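Local atomic coordinates of putative uncharacterized protein Smu.1393c (Streptococcus mutans, PDB entry 4L9A), a protein that is an alpha/beta hydrolase that probably acts as a carboxylesterase, cleaving ester bonds. Residues K169-A172 with D173-N176; Q193-R196 with G197-C201; Q204-D207 with V208-L211; S241-E244 with K245-L248. All coordinates share one frame; numbering follows the deposited sequence.

Contact 1 (K169-A172 with D173-N176); sequences KTAA and DRLN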
loop_
_atom_site.group_PDB
_atom_site.type_symbol
_atom_site.label_atom_id
_atom_site.label_comp_id
_atom_site.label_asym_id
_atom_site.label_seq_id
_atom_site.Cartn_x
_atom_site.Cartn_y
_atom_site.Cartn_z
ATOM N N LYS A 169 20.539 -13.573 -1.474
ATOM C CA LYS A 169 21.374 -13.723 -0.289
ATOM C C LYS A 169 21.718 -12.392 0.371
ATOM O O LYS A 169 21.463 -12.196 1.561
ATOM C CB LYS A 169 22.687 -14.432 -0.649
ATOM C CG LYS A 169 22.544 -15.653 -1.539
ATOM C CD LYS A 169 22.261 -16.905 -0.741
ATOM C CE LYS A 169 22.660 -18.151 -1.532
ATOM N NZ LYS A 169 22.065 -18.189 -2.902
ATOM N N THR A 170 22.324 -11.494 -0.404
ATOM C CA THR A 170 22.902 -10.262 0.134
ATOM C C THR A 170 21.964 -9.055 0.044
ATOM O O THR A 170 20.957 -9.075 -0.664
ATOM C CB THR A 170 24.221 -9.893 -0.586
ATOM O OG1 THR A 170 23.934 -9.474 -1.925
ATOM C CG2 THR A 170 25.182 -11.085 -0.621
ATOM N N ALA A 171 22.308 -7.999 0.771
ATOM C CA ALA A 171 21.561 -6.751 0.697
ATOM C C ALA A 171 21.594 -6.233 -0.740
ATOM O O ALA A 171 20.574 -5.796 -1.279
ATOM C CB ALA A 171 22.148 -5.732 1.655
ATOM N N ALA A 172 22.768 -6.302 -1.363
ATOM C CA ALA A 172 22.913 -5.938 -2.769
ATOM C C ALA A 172 21.996 -6.767 -3.682
ATOM O O ALA A 172 21.341 -6.221 -4.568
ATOM C CB ALA A 172 24.368 -6.058 -3.210
ATOM N N ASP A 173 21.957 -8.082 -3.475
ATOM C CA ASP A 173 21.038 -8.932 -4.240
ATOM C C ASP A 173 19.602 -8.422 -4.128
ATOM O O ASP A 173 18.892 -8.297 -5.129
ATOM C CB ASP A 173 21.077 -10.383 -3.748
ATOM C CG ASP A 173 22.367 -11.103 -4.114
ATOM O OD1 ASP A 173 23.100 -10.633 -5.012
ATOM O OD2 ASP A 173 22.635 -12.158 -3.503
ATOM N N ARG A 174 19.169 -8.153 -2.899
ATOM C CA ARG A 174 17.794 -7.720 -2.670
ATOM C C ARG A 174 17.538 -6.354 -3.283
ATOM O O ARG A 174 16.490 -6.130 -3.892
ATOM C CB ARG A 174 17.447 -7.743 -1.182
ATOM C CG ARG A 174 17.387 -9.160 -0.630
ATOM C CD ARG A 174 16.976 -9.201 0.825
ATOM N NE ARG A 174 17.978 -8.597 1.695
ATOM C CZ ARG A 174 19.074 -9.216 2.125
ATOM N NH1 ARG A 174 19.329 -10.464 1.755
ATOM N NH2 ARG A 174 19.920 -8.576 2.921
ATOM N N LEU A 175 18.510 -5.454 -3.140
ATOM C CA LEU A 175 18.426 -4.137 -3.754
ATOM C C LEU A 175 18.414 -4.258 -5.282
ATOM O O LEU A 175 17.551 -3.696 -5.947
ATOM C CB LEU A 175 19.597 -3.263 -3.292
ATOM C CG LEU A 175 19.580 -1.772 -3.635
ATOM C CD1 LEU A 175 18.464 -1.067 -2.891
ATOM C CD2 LEU A 175 20.923 -1.125 -3.288
ATOM N N ASN A 176 19.371 -5.000 -5.832
ATOM C CA ASN A 176 19.443 -5.204 -7.282
ATOM C C ASN A 176 18.197 -5.857 -7.892
ATOM O O ASN A 176 17.841 -5.586 -9.042
ATOM C CB ASN A 176 20.699 -5.995 -7.656
ATOM C CG ASN A 176 21.979 -5.219 -7.370
ATOM O OD1 ASN A 176 21.976 -3.987 -7.336
ATOM N ND2 ASN A 176 23.078 -5.939 -7.165
#
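A capping box between Thr170 and Asp173 opens the helix 171-185. Thr170 stands at the N-cap, and its OG1 accepts from Asp173 N at 2.9 Å; with chi1 at 70° the hydroxyl oxygen sits between the backbone N and the carbonyl carbon, turned over the first turn. The return bond runs from Thr170 N to Asp173 OD2, 3.2 Å long and almost straight at the hydrogen (176°), although the N-H meets the carboxylate from above its plane. The box thus gives Asp173 N and Thr170 N side-chain acceptors, and a carboxylate at the N-terminus would be expected to suit the helix dipole.

Arg174 folds back over the same turn, its chain bent at chi3 (-66°). Its NH1 reaches Lys169 O at 2.8 Å; that oxygen lies near the guanidinium plane, while the N-H arrives well above the carbonyl plane. One guanidinium face lies over Thr170 O, which itself accepts from Arg174 N at 3.0 Å. NH1 also bonds Leu168 O, so one amino group ties down two carbonyls of the incoming loop. The cap lies at the surface, following helix 159-167, and Leu175 faces helix 188-206.

Contact 2 (Q193-R196 with G197-C201); sequences QLWR and GYDYC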
loop_
_atom_site.group_PDB
_atom_site.type_symbol
_atom_site.label_atom_id
_atom_site.label_comp_id
_atom_site.label_asym_id
_atom_site.label_seq_id
_atom_site.Cartn_x
_atom_site.Cartn_y
_atom_site.Cartn_z
ATOM N N GLN A 193 13.319 8.752 -10.311
ATOM C CA GLN A 193 12.583 9.451 -9.266
ATOM C C GLN A 193 12.252 8.457 -8.139
ATOM O O GLN A 193 12.513 8.720 -6.968
ATOM C CB GLN A 193 11.324 10.122 -9.837
ATOM C CG GLN A 193 10.686 11.161 -8.907
ATOM C CD GLN A 193 11.613 12.349 -8.611
ATOM O OE1 GLN A 193 12.294 12.854 -9.502
ATOM N NE2 GLN A 193 11.640 12.788 -7.351
ATOM N N LEU A 194 11.712 7.298 -8.502
ATOM C CA LEU A 194 11.470 6.240 -7.523
ATOM C C LEU A 194 12.707 6.021 -6.648
ATOM O O LEU A 194 12.606 5.952 -5.426
ATOM C CB LEU A 194 11.108 4.928 -8.224
ATOM C CG LEU A 194 10.742 3.738 -7.326
ATOM C CD1 LEU A 194 9.413 3.983 -6.626
ATOM C CD2 LEU A 194 10.677 2.439 -8.155
ATOM N N TRP A 195 13.878 5.915 -7.266
ATOM C CA TRP A 195 15.072 5.613 -6.485
ATOM C C TRP A 195 15.629 6.824 -5.723
ATOM O O TRP A 195 16.316 6.658 -4.715
ATOM C CB TRP A 195 16.132 4.878 -7.325
ATOM C CG TRP A 195 15.683 3.456 -7.572
ATOM C CD1 TRP A 195 15.074 2.973 -8.686
ATOM C CD2 TRP A 195 15.725 2.374 -6.632
ATOM N NE1 TRP A 195 14.759 1.640 -8.511
ATOM C CE2 TRP A 195 15.157 1.251 -7.260
ATOM C CE3 TRP A 195 16.215 2.240 -5.325
ATOM C CZ2 TRP A 195 15.051 0.009 -6.624
ATOM C CZ3 TRP A 195 16.114 1.012 -4.696
ATOM C CH2 TRP A 195 15.540 -0.090 -5.348
ATOM N N ARG A 196 15.317 8.032 -6.186
ATOM C CA ARG A 196 15.687 9.222 -5.419
ATOM C C ARG A 196 15.002 9.198 -4.053
ATOM O O ARG A 196 15.606 9.541 -3.049
ATOM C CB ARG A 196 15.346 10.511 -6.167
ATOM C CG ARG A 196 16.297 10.834 -7.291
ATOM C CD ARG A 196 16.002 12.195 -7.912
ATOM N NE ARG A 196 16.827 12.398 -9.105
ATOM C CZ ARG A 196 16.361 12.374 -10.350
ATOM N NH1 ARG A 196 15.063 12.174 -10.577
ATOM N NH2 ARG A 196 17.195 12.557 -11.369
ATOM N N GLY A 197 13.744 8.772 -4.012
ATOM C CA GLY A 197 13.035 8.662 -2.747
ATOM C C GLY A 197 13.595 7.576 -1.837
ATOM O O GLY A 197 13.793 7.785 -0.634
ATOM N N TYR A 198 13.835 6.401 -2.411
ATOM C CA TYR A 198 14.488 5.321 -1.680
ATOM C C TYR A 198 15.787 5.804 -1.044
ATOM O O TYR A 198 16.029 5.596 0.147
ATOM C CB TYR A 198 14.799 4.160 -2.630
ATOM C CG TYR A 198 15.412 2.962 -1.941
ATOM C CD1 TYR A 198 16.755 2.942 -1.612
ATOM C CD2 TYR A 198 14.637 1.857 -1.615
ATOM C CE1 TYR A 198 17.313 1.852 -0.978
ATOM C CE2 TYR A 198 15.183 0.766 -0.984
ATOM C CZ TYR A 198 16.520 0.766 -0.669
ATOM O OH TYR A 198 17.075 -0.319 -0.043
ATOM N N ASP A 199 16.634 6.419 -1.857
ATOM C CA ASP A 199 17.966 6.809 -1.423
ATOM C C ASP A 199 17.903 7.934 -0.370
ATOM O O ASP A 199 18.739 8.003 0.534
ATOM C CB ASP A 199 18.814 7.253 -2.619
ATOM C CG ASP A 199 19.149 6.104 -3.570
ATOM O OD1 ASP A 199 19.081 4.927 -3.154
ATOM O OD2 ASP A 199 19.503 6.385 -4.735
ATOM N N TYR A 200 16.922 8.822 -0.504
ATOM C CA TYR A 200 16.747 9.899 0.466
ATOM C C TYR A 200 16.345 9.274 1.795
ATOM O O TYR A 200 16.917 9.580 2.833
ATOM C CB TYR A 200 15.669 10.867 -0.006
ATOM C CG TYR A 200 15.178 11.822 1.057
ATOM C CD1 TYR A 200 14.094 11.495 1.867
ATOM C CD2 TYR A 200 15.792 13.059 1.244
ATOM C CE1 TYR A 200 13.635 12.369 2.833
ATOM C CE2 TYR A 200 15.346 13.942 2.210
ATOM C CZ TYR A 200 14.270 13.596 2.997
ATOM O OH TYR A 200 13.828 14.474 3.955
ATOM N N CYS A 201 15.362 8.382 1.747
ATOM C CA CYS A 201 14.923 7.669 2.941
ATOM C C CYS A 201 16.082 6.923 3.630
ATOM O O CYS A 201 16.293 7.048 4.844
ATOM C CB CYS A 201 13.813 6.677 2.580
ATOM S SG CYS A 201 13.229 5.754 3.998
#
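Trp195 and Tyr198, three residues apart on helix 188-206, make the aromatic part of this contact. The two side chains run side by side in the same direction, and the far corner of the indole, CZ3, sits over the centre of the tyrosine ring, with Tyr198 CG 3.4 Å from Trp195 CZ3. The planes are inclined at 52° and the ring centroids lie 4.8 Å apart, an oblique pairing. Tyr198 meets it with CG anti to its backbone N (chi1 -177°), which lays the ring back toward the preceding turn.

The backbone supplies regular alpha-helical bonds. Gly197 N donates to Gln193 O, Tyr198 N to Leu194 O, and Asp199 N to Trp195 O, the last at 2.9 Å; Tyr200 N to Arg196 O follows at 3.0 Å.

Polar side chains add little within the contact: Arg196 NH1 gives Gln193 OE1 a weak bond of 3.0 Å. The indole N-H is used elsewhere, on Ser182 OG of helix 171-185, and Lys179 of that helix makes a cation-pi contact with the same indole. Phe53 and Phe191 meet the indole edge to face. Both helices lie between strands 134-141 and 235-239, where alpha/beta hydrolases commonly carry their cap. The chemistry is therefore two-sided: an aromatic, largely buried face joins the helix to its neighbour, while the charged end of Arg196 belongs to the exposed side.

Contact 3 (Q204-D207 with V208-L211); sequences QLND and VQSL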
loop_
_atom_site.group_PDB
_atom_site.type_symbol
_atom_site.label_atom_id
_atom_site.label_comp_id
_atom_site.label_asym_id
_atom_site.label_seq_id
_atom_site.Cartn_x
_atom_site.Cartn_y
_atom_site.Cartn_z
ATOM N N GLN A 204 18.450 9.284 5.437
ATOM C CA GLN A 204 17.929 9.713 6.734
ATOM C C GLN A 204 17.978 8.555 7.752
ATOM O O GLN A 204 18.305 8.751 8.920
ATOM C CB GLN A 204 16.493 10.252 6.608
ATOM C CG GLN A 204 16.274 11.251 5.468
ATOM C CD GLN A 204 17.243 12.428 5.501
ATOM O OE1 GLN A 204 17.513 13.002 6.560
ATOM N NE2 GLN A 204 17.779 12.786 4.333
ATOM N N LEU A 205 17.655 7.347 7.307
ATOM C CA LEU A 205 17.677 6.186 8.195
ATOM C C LEU A 205 19.060 5.861 8.730
ATOM O O LEU A 205 19.183 5.284 9.806
ATOM C CB LEU A 205 17.072 4.958 7.515
ATOM C CG LEU A 205 15.542 4.940 7.506
ATOM C CD1 LEU A 205 15.040 3.873 6.523
ATOM C CD2 LEU A 205 14.987 4.682 8.899
ATOM N N ASN A 206 20.102 6.232 7.991
ATOM C CA ASN A 206 21.462 6.001 8.457
ATOM C C ASN A 206 21.695 6.618 9.843
ATOM O O ASN A 206 22.500 6.114 10.632
ATOM C CB ASN A 206 22.489 6.561 7.454
ATOM C CG ASN A 206 22.595 5.717 6.193
ATOM O OD1 ASN A 206 22.178 4.561 6.177
ATOM N ND2 ASN A 206 23.165 6.292 5.131
ATOM N N ASP A 207 20.993 7.711 10.130
ATOM C CA ASP A 207 21.201 8.429 11.382
ATOM C C ASP A 207 20.665 7.664 12.581
ATOM O O ASP A 207 21.201 7.786 13.672
ATOM C CB ASP A 207 20.538 9.814 11.351
ATOM C CG ASP A 207 21.197 10.759 10.375
ATOM O OD1 ASP A 207 22.404 10.602 10.131
ATOM O OD2 ASP A 207 20.508 11.661 9.856
ATOM N N VAL A 208 19.599 6.893 12.392
ATOM C CA VAL A 208 18.944 6.255 13.538
ATOM C C VAL A 208 18.903 4.718 13.571
ATOM O O VAL A 208 18.773 4.125 14.645
ATOM C CB VAL A 208 17.498 6.754 13.683
ATOM C CG1 VAL A 208 17.493 8.223 14.009
ATOM C CG2 VAL A 208 16.713 6.473 12.414
ATOM N N GLN A 209 19.007 4.067 12.419
ATOM C CA GLN A 209 18.660 2.649 12.367
ATOM C C GLN A 209 19.580 1.728 13.179
ATOM O O GLN A 209 19.186 0.622 13.541
ATOM C CB GLN A 209 18.525 2.162 10.925
ATOM C CG GLN A 209 19.798 2.208 10.126
ATOM C CD GLN A 209 19.548 1.898 8.672
ATOM O OE1 GLN A 209 18.463 1.442 8.300
ATOM N NE2 GLN A 209 20.549 2.144 7.835
ATOM N N SER A 210 20.787 2.188 13.485
ATOM C CA SER A 210 21.727 1.380 14.254
ATOM C C SER A 210 21.658 1.658 15.752
ATOM O O SER A 210 22.468 1.137 16.522
ATOM C CB SER A 210 23.149 1.593 13.745
ATOM O OG SER A 210 23.214 1.316 12.369
ATOM N N LEU A 211 20.701 2.484 16.163
ATOM C CA LEU A 211 20.496 2.740 17.583
ATOM C C LEU A 211 19.715 1.609 18.258
ATOM O O LEU A 211 18.820 1.012 17.654
ATOM C CB LEU A 211 19.807 4.082 17.786
ATOM C CG LEU A 211 20.652 5.250 17.283
ATOM C CD1 LEU A 211 19.914 6.581 17.420
ATOM C CD2 LEU A 211 21.981 5.282 18.031
#
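Leu205 meets Val208 and Gln209 where helix 188-206 runs into a type I beta turn from Val208 to Leu211. Both later residues bind the same acceptor. Leu205 O takes Gln209 N at 2.9 Å, nearly in line with its C=O bond, and Val208 N at 3.1 Å from well above the carbonyl plane, so one oxygen is gripped by two successive amides.

Val208 CG2 and Leu205 CD2 lie a loose 4.3 Å apart. Beyond this pair, Leu205 packs on Phe52 and Val85, and Val208 on Phe214, which joins this part of the chain to other loops of the alpha/beta hydrolase fold.

The side chain of Gln209 bends back over Leu205. Its CG lies between the backbone N and the carbonyl carbon (chi1 65°), bringing Gln209 CG to 3.2 Å from Leu205 O, and the extended remainder carries the amide alongside Leu205 CB. There Gln209 NE2 donates to Gln202 OE1, seven residues back in the chain. Within the turn itself, Leu211 N closes the loop on Val208 O at 3.0 Å.

Contact 4 (S241-E244 with K245-L248); sequences SFRE and KEYL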
loop_
_atom_site.group_PDB
_atom_site.type_symbol
_atom_site.label_atom_id
_atom_site.label_comp_id
_atom_site.label_asym_id
_atom_site.label_seq_id
_atom_site.Cartn_x
_atom_site.Cartn_y
_atom_site.Cartn_z
ATOM N N SER A 241 -0.959 -16.197 -9.218
ATOM C CA SER A 241 -1.872 -17.341 -9.194
ATOM C C SER A 241 -1.674 -18.299 -8.015
ATOM O O SER A 241 -2.643 -18.852 -7.501
ATOM C CB SER A 241 -1.804 -18.138 -10.510
ATOM O OG SER A 241 -0.497 -18.628 -10.740
ATOM N N PHE A 242 -0.435 -18.505 -7.575
ATOM C CA PHE A 242 -0.205 -19.507 -6.534
ATOM C C PHE A 242 -0.791 -19.138 -5.156
ATOM O O PHE A 242 -0.859 -19.974 -4.259
ATOM C CB PHE A 242 1.274 -19.892 -6.437
ATOM C CG PHE A 242 2.173 -18.779 -5.983
ATOM C CD1 PHE A 242 2.348 -18.519 -4.634
ATOM C CD2 PHE A 242 2.863 -18.006 -6.905
ATOM C CE1 PHE A 242 3.184 -17.493 -4.210
ATOM C CE2 PHE A 242 3.697 -16.975 -6.487
ATOM C CZ PHE A 242 3.855 -16.718 -5.141
ATOM N N ARG A 243 -1.237 -17.897 -5.005
ATOM C CA ARG A 243 -1.865 -17.466 -3.761
ATOM C C ARG A 243 -3.393 -17.457 -3.796
ATOM O O ARG A 243 -4.025 -16.912 -2.896
ATOM C CB ARG A 243 -1.367 -16.071 -3.395
ATOM C CG ARG A 243 0.064 -16.085 -2.944
ATOM C CD ARG A 243 0.179 -15.376 -1.625
ATOM N NE ARG A 243 0.756 -14.082 -1.832
ATOM C CZ ARG A 243 0.812 -13.112 -0.928
ATOM N NH1 ARG A 243 0.305 -13.256 0.295
ATOM N NH2 ARG A 243 1.385 -11.985 -1.278
ATOM N N GLU A 244 -3.987 -18.071 -4.814
ATOM C CA GLU A 244 -5.437 -17.983 -4.999
ATOM C C GLU A 244 -6.265 -18.400 -3.770
ATOM O O GLU A 244 -7.158 -17.664 -3.336
ATOM C CB GLU A 244 -5.873 -18.779 -6.231
ATOM C CG GLU A 244 -7.385 -18.764 -6.473
ATOM C CD GLU A 244 -7.822 -19.794 -7.506
ATOM O OE1 GLU A 244 -7.133 -20.821 -7.651
ATOM O OE2 GLU A 244 -8.842 -19.573 -8.178
ATOM N N LYS A 245 -5.977 -19.574 -3.215
ATOM C CA LYS A 245 -6.764 -20.087 -2.090
ATOM C C LYS A 245 -6.682 -19.182 -0.854
ATOM O O LYS A 245 -7.692 -18.881 -0.213
ATOM C CB LYS A 245 -6.331 -21.506 -1.725
ATOM C CG LYS A 245 -7.184 -22.125 -0.635
ATOM C CD LYS A 245 -6.757 -23.548 -0.322
ATOM C CE LYS A 245 -7.595 -24.113 0.815
ATOM N NZ LYS A 245 -9.056 -23.983 0.530
ATOM N N GLU A 246 -5.465 -18.769 -0.527
ATOM C CA GLU A 246 -5.217 -17.845 0.574
ATOM C C GLU A 246 -6.142 -16.623 0.482
ATOM O O GLU A 246 -6.848 -16.294 1.434
ATOM C CB GLU A 246 -3.743 -17.417 0.555
ATOM C CG GLU A 246 -3.413 -16.188 1.431
ATOM C CD GLU A 246 -2.016 -15.632 1.157
ATOM O OE1 GLU A 246 -1.287 -16.228 0.335
ATOM O OE2 GLU A 246 -1.650 -14.595 1.751
ATOM N N TYR A 247 -6.155 -15.978 -0.679
ATOM C CA TYR A 247 -6.990 -14.799 -0.889
ATOM C C TYR A 247 -8.496 -15.095 -0.911
ATOM O O TYR A 247 -9.280 -14.349 -0.335
ATOM C CB TYR A 247 -6.530 -14.010 -2.118
ATOM C CG TYR A 247 -5.308 -13.178 -1.799
ATOM C CD1 TYR A 247 -5.371 -12.159 -0.844
ATOM C CD2 TYR A 247 -4.094 -13.419 -2.417
ATOM C CE1 TYR A 247 -4.275 -11.405 -0.533
ATOM C CE2 TYR A 247 -2.981 -12.662 -2.107
ATOM C CZ TYR A 247 -3.081 -11.657 -1.166
ATOM O OH TYR A 247 -1.983 -10.907 -0.853
ATOM N N LEU A 248 -8.888 -16.206 -1.532
ATOM C CA LEU A 248 -10.284 -16.634 -1.496
ATOM C C LEU A 248 -10.802 -16.790 -0.064
ATOM O O LEU A 248 -11.958 -16.485 0.217
ATOM C CB LEU A 248 -10.470 -17.949 -2.263
ATOM C CG LEU A 248 -10.445 -17.866 -3.790
ATOM C CD1 LEU A 248 -10.781 -19.234 -4.395
ATOM C CD2 LEU A 248 -11.430 -16.801 -4.278
HETATM O O HOH W 1 -3.897 -21.439 -3.908
#
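Bends at chi2 (-128°) and chi3 (-104°) of Arg243 bring its guanidinium alongside Glu246, whose chain runs extended from a CG anti to the backbone N. The two side chains point the same way and join in a salt bridge: Arg243 NH1 donates to Glu246 OE2 at 2.8 Å, meeting that oxygen on its syn side, somewhat out of the carboxylate plane. The guanidinium and carboxylate planes are 40° apart. Tyr247 comes from another direction, with its OH over one face of the guanidinium, 3.5 Å from Arg243 NH1.

These groups gather at the first turn of helix 244-248, a short helix between strands 235-239 and 260-263 of the alpha/beta hydrolase sheet, with Arg243 at its N-cap. Arg243 O accepts from Tyr247 N at 3.2 Å and Glu244 O from Leu248 N at 2.9 Å. A water takes the N-H of Lys245 at 2.9 Å and donates weakly to Phe242 O. Leu248 lies beside the aliphatic part of Glu244, with Leu248 CD1 4.0 Å from Glu244 CG, and both touch Leu261 of strand 260-263.

The buried charges have further partners: Arg243 NH2 forms a salt bridge with Glu142, Glu246 OE2 bonds Thr145 OG1, Glu246 OE1, whose position is less sure, bonds Tyr158 OH, and Tyr247 OH bonds Pro143 O.

How the contacts relate
Contacts 1, 2 and 3 follow the chain through helices 171-185 and 188-206 on one flank of the protein. Contacts 1 and 2 touch directly, Leu175 CD1 lying 3.6 Å from Trp195 CZ3, whereas contacts 2 and 3 share a helix and are otherwise joined only through the sequence. Contact 4 stands apart beside the central sheet, its centre about 32 Å from that of contact 2, across the chain's centre. Contacts 1 and 3 are both at the surface: one caps a helix with polar side chains, the other has a single carbonyl accepting two backbone amides. The partly buried pair differ in chemistry: contact 2 is chiefly aromatic, contact 4 ionic.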